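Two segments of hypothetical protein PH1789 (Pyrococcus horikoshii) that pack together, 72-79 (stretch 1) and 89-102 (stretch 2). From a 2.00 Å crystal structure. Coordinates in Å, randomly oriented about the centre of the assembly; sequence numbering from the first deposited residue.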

# COMPACT_ATOMS: atom_id res chain seq x y z
N SER A 72 9.44 -2.80 -7.77
CA SER A 72 10.19 -1.89 -8.63
C SER A 72 11.62 -2.38 -8.87
O SER A 72 12.17 -2.25 -9.96
CB SER A 72 10.24 -0.48 -8.03
OG SER A 72 10.98 -0.47 -6.82
N ASP A 73 12.21 -2.96 -7.83
CA ASP A 73 13.57 -3.48 -7.92
C ASP A 73 13.64 -4.60 -8.96
O ASP A 73 14.57 -4.65 -9.77
CB ASP A 73 14.01 -4.01 -6.54
CG ASP A 73 15.51 -4.19 -6.43
OD1 ASP A 73 16.25 -3.20 -6.65
OD2 ASP A 73 15.95 -5.31 -6.10
N ALA A 74 12.65 -5.49 -8.95
CA ALA A 74 12.59 -6.62 -9.87
C ALA A 74 12.01 -6.24 -11.23
O ALA A 74 12.11 -6.99 -12.20
CB ALA A 74 11.78 -7.74 -9.26
N LYS A 75 11.38 -5.07 -11.29
CA LYS A 75 10.78 -4.60 -12.53
C LYS A 75 9.63 -5.51 -12.96
O LYS A 75 9.55 -5.92 -14.12
CB LYS A 75 11.85 -4.50 -13.62
CG LYS A 75 12.88 -3.41 -13.34
CD LYS A 75 14.25 -3.76 -13.89
CE LYS A 75 14.24 -3.97 -15.39
NZ LYS A 75 15.60 -4.33 -15.87
N VAL A 76 8.76 -5.83 -12.01
CA VAL A 76 7.61 -6.67 -12.30
C VAL A 76 6.32 -5.85 -12.23
O VAL A 76 5.22 -6.40 -12.13
CB VAL A 76 7.51 -7.88 -11.32
CG1 VAL A 76 8.72 -8.76 -11.49
CG2 VAL A 76 7.40 -7.40 -9.88
N VAL A 77 6.46 -4.52 -12.28
CA VAL A 77 5.32 -3.59 -12.27
C VAL A 77 5.39 -2.77 -13.56
O VAL A 77 6.39 -2.11 -13.82
CB VAL A 77 5.37 -2.61 -11.07
CG1 VAL A 77 4.35 -1.48 -11.27
CG2 VAL A 77 5.07 -3.34 -9.78
N MET A 78 4.34 -2.83 -14.38
CA MET A 78 4.29 -2.08 -15.64
C MET A 78 3.11 -1.11 -15.62
O MET A 78 1.97 -1.49 -15.33
CB MET A 78 4.18 -3.03 -16.83
CG MET A 78 5.45 -3.83 -17.11
SD MET A 78 6.88 -2.78 -17.55
CE MET A 78 8.18 -4.01 -17.65
N LEU A 79 3.39 0.15 -15.93
CA LEU A 79 2.37 1.19 -15.90
C LEU A 79 1.79 1.65 -17.23
O LEU A 79 2.29 1.30 -18.31
CB LEU A 79 2.93 2.41 -15.17
CG LEU A 79 3.59 2.21 -13.80
CD1 LEU A 79 4.04 3.57 -13.28
CD2 LEU A 79 2.63 1.58 -12.82
N LYS A 89 1.92 -8.08 -24.03
CA LYS A 89 3.37 -8.03 -24.07
C LYS A 89 3.97 -7.69 -22.70
O LYS A 89 5.01 -8.22 -22.32
CB LYS A 89 3.84 -7.02 -25.13
CG LYS A 89 3.74 -5.54 -24.74
CD LYS A 89 3.85 -4.65 -25.98
CE LYS A 89 4.39 -3.26 -25.66
NZ LYS A 89 3.62 -2.57 -24.58
N LYS A 90 3.30 -6.82 -21.94
CA LYS A 90 3.78 -6.46 -20.61
C LYS A 90 3.58 -7.62 -19.65
O LYS A 90 4.31 -7.76 -18.67
CB LYS A 90 3.07 -5.21 -20.11
CG LYS A 90 3.48 -3.96 -20.85
CD LYS A 90 4.99 -3.78 -20.77
CE LYS A 90 5.47 -2.67 -21.70
NZ LYS A 90 6.94 -2.47 -21.56
N TRP A 91 2.60 -8.46 -19.95
CA TRP A 91 2.33 -9.63 -19.13
C TRP A 91 3.53 -10.57 -19.29
O TRP A 91 4.00 -11.16 -18.32
CB TRP A 91 1.05 -10.32 -19.59
CG TRP A 91 0.82 -11.66 -18.95
CD1 TRP A 91 1.46 -12.83 -19.24
CD2 TRP A 91 -0.07 -11.94 -17.87
NE1 TRP A 91 1.02 -13.83 -18.40
CE2 TRP A 91 0.08 -13.31 -17.55
CE3 TRP A 91 -0.99 -11.18 -17.14
CZ2 TRP A 91 -0.65 -13.93 -16.53
CZ3 TRP A 91 -1.72 -11.79 -16.12
CH2 TRP A 91 -1.54 -13.15 -15.83
N GLU A 92 4.03 -10.69 -20.52
CA GLU A 92 5.18 -11.54 -20.78
C GLU A 92 6.43 -10.96 -20.13
O GLU A 92 7.23 -11.68 -19.53
CB GLU A 92 5.42 -11.69 -22.29
CG GLU A 92 4.39 -12.55 -23.02
CD GLU A 92 4.70 -12.71 -24.51
OE1 GLU A 92 4.72 -11.68 -25.22
OE2 GLU A 92 4.94 -13.86 -24.95
N GLU A 93 6.60 -9.65 -20.24
CA GLU A 93 7.75 -8.97 -19.66
C GLU A 93 7.92 -9.20 -18.17
O GLU A 93 8.98 -9.64 -17.72
CB GLU A 93 7.67 -7.47 -19.91
CG GLU A 93 8.11 -7.04 -21.28
CD GLU A 93 8.48 -5.59 -21.29
OE1 GLU A 93 9.28 -5.19 -20.41
OE2 GLU A 93 7.99 -4.85 -22.16
N ILE A 94 6.88 -8.88 -17.39
CA ILE A 94 6.97 -9.02 -15.95
C ILE A 94 7.29 -10.44 -15.52
O ILE A 94 7.99 -10.65 -14.53
CB ILE A 94 5.69 -8.53 -15.22
CG1 ILE A 94 4.48 -9.36 -15.63
CG2 ILE A 94 5.48 -7.05 -15.50
CD1 ILE A 94 3.19 -8.94 -14.94
N HIS A 95 6.79 -11.43 -16.26
CA HIS A 95 7.09 -12.81 -15.90
C HIS A 95 8.55 -13.11 -16.18
O HIS A 95 9.19 -13.86 -15.44
CB HIS A 95 6.18 -13.78 -16.66
CG HIS A 95 4.84 -13.96 -16.03
ND1 HIS A 95 3.78 -13.10 -16.24
CD2 HIS A 95 4.38 -14.90 -15.16
CE1 HIS A 95 2.74 -13.50 -15.53
NE2 HIS A 95 3.08 -14.59 -14.87
N GLU A 96 9.09 -12.53 -17.25
CA GLU A 96 10.49 -12.72 -17.61
C GLU A 96 11.35 -12.06 -16.55
O GLU A 96 12.30 -12.65 -16.06
CB GLU A 96 10.79 -12.09 -18.98
CG GLU A 96 9.92 -12.59 -20.13
CD GLU A 96 10.18 -11.84 -21.43
OE1 GLU A 96 10.45 -10.62 -21.38
OE2 GLU A 96 10.10 -12.46 -22.51
N ASN A 97 10.99 -10.83 -16.20
CA ASN A 97 11.73 -10.08 -15.20
C ASN A 97 11.73 -10.78 -13.86
O ASN A 97 12.72 -10.73 -13.13
CB ASN A 97 11.16 -8.67 -15.05
CG ASN A 97 11.32 -7.85 -16.31
OD1 ASN A 97 11.90 -8.31 -17.29
ND2 ASN A 97 10.80 -6.62 -16.30
N ALA A 98 10.63 -11.44 -13.54
CA ALA A 98 10.52 -12.16 -12.28
C ALA A 98 11.39 -13.42 -12.33
O ALA A 98 11.93 -13.86 -11.32
CB ALA A 98 9.07 -12.55 -12.02
N LYS A 99 11.52 -13.99 -13.52
CA LYS A 99 12.31 -15.20 -13.70
C LYS A 99 13.79 -14.91 -13.49
O LYS A 99 14.51 -15.71 -12.90
CB LYS A 99 12.09 -15.78 -15.11
CG LYS A 99 12.34 -17.27 -15.21
CD LYS A 99 11.38 -18.03 -14.31
CE LYS A 99 11.65 -19.53 -14.35
NZ LYS A 99 13.04 -19.84 -13.91
N LYS A 100 14.24 -13.76 -13.97
CA LYS A 100 15.64 -13.37 -13.83
C LYS A 100 15.93 -12.97 -12.39
O LYS A 100 17.04 -13.17 -11.88
CB LYS A 100 15.97 -12.20 -14.76
CG LYS A 100 15.61 -12.44 -16.22
CD LYS A 100 16.01 -11.25 -17.09
CE LYS A 100 15.25 -11.23 -18.41
NZ LYS A 100 15.36 -12.51 -19.17
N TYR A 101 14.93 -12.40 -11.72
CA TYR A 101 15.07 -11.93 -10.35
C TYR A 101 15.10 -13.06 -9.31
O TYR A 101 15.99 -13.10 -8.45
CB TYR A 101 13.93 -10.96 -10.04
CG TYR A 101 14.11 -10.17 -8.77
CD1 TYR A 101 14.89 -9.02 -8.76
CD2 TYR A 101 13.49 -10.57 -7.59
CE1 TYR A 101 15.05 -8.28 -7.59
CE2 TYR A 101 13.64 -9.83 -6.42
CZ TYR A 101 14.42 -8.69 -6.43
OH TYR A 101 14.56 -7.97 -5.26
N ARG A 102 14.12 -13.95 -9.38
CA ARG A 102 14.02 -15.10 -8.48
C ARG A 102 13.38 -16.24 -9.27
O ARG A 102 12.16 -16.38 -9.27
CB ARG A 102 13.14 -14.79 -7.25
CG ARG A 102 13.82 -14.01 -6.11
CD ARG A 102 14.96 -14.81 -5.46
NE ARG A 102 14.52 -16.03 -4.78
CZ ARG A 102 13.92 -16.07 -3.60
NH1 ARG A 102 13.68 -14.95 -2.93
NH2 ARG A 102 13.56 -17.23 -3.07

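Stretch 2 is helical up to Tyr 101 and runs nearly antiparallel to the strand that ends stretch 1: their axes cross at 152° and approach to 8.7 Å. The helical repeat brings a residue every three or four positions onto stretch 1, which is met from its end back toward its start.

The first to do so is Lys 90. Its aliphatic chain is long enough to lie against Met 78, with CD of Lys 90 3.7 Å from CG of Met 78, while its ammonium group forms a salt bridge within the helix, NZ of Lys 90 to OE2 of Glu 93 at 2.7 Å. Glu 93 itself touches stretch 1 lightly, its OE1 lying 3.2 Å from CE of Met 78. The unbranched, flexible methionine reaches along the helix in this way, and it is the residue of stretch 1 most covered by the contact.

Ile 94 is buried, and its CA lies just 4.4 Å from CA of Val 76. CG2 of Ile 94 packs 3.6 Å from CG of Met 78 and lies 3.4 Å from O of Val 76.

Asn 97 supplies the polar anchor. Lys 75 leaves the preceding helix with positive phi, and its carbonyl O accepts a nearly linear hydrogen bond from ND2 of Asn 97 at 2.6 Å. A short amide side chain pointing toward stretch 1 is well suited to donate here. Ala 98 follows, its small CB 3.8 Å from CG1 of Val 76, adding to the apolar packing without demanding much room.

Tyr 101 closes the contact. The methyl CB of Ala 74 sits over one face of the Tyr 101 ring, 3.4 Å from the ring centroid and 15° off the normal, a CH-pi interaction. At the ring's edge, OH of Tyr 101 lies 3.1 Å from OD2 of Asp 73, so tyrosine combines an apolar face with a polar tip.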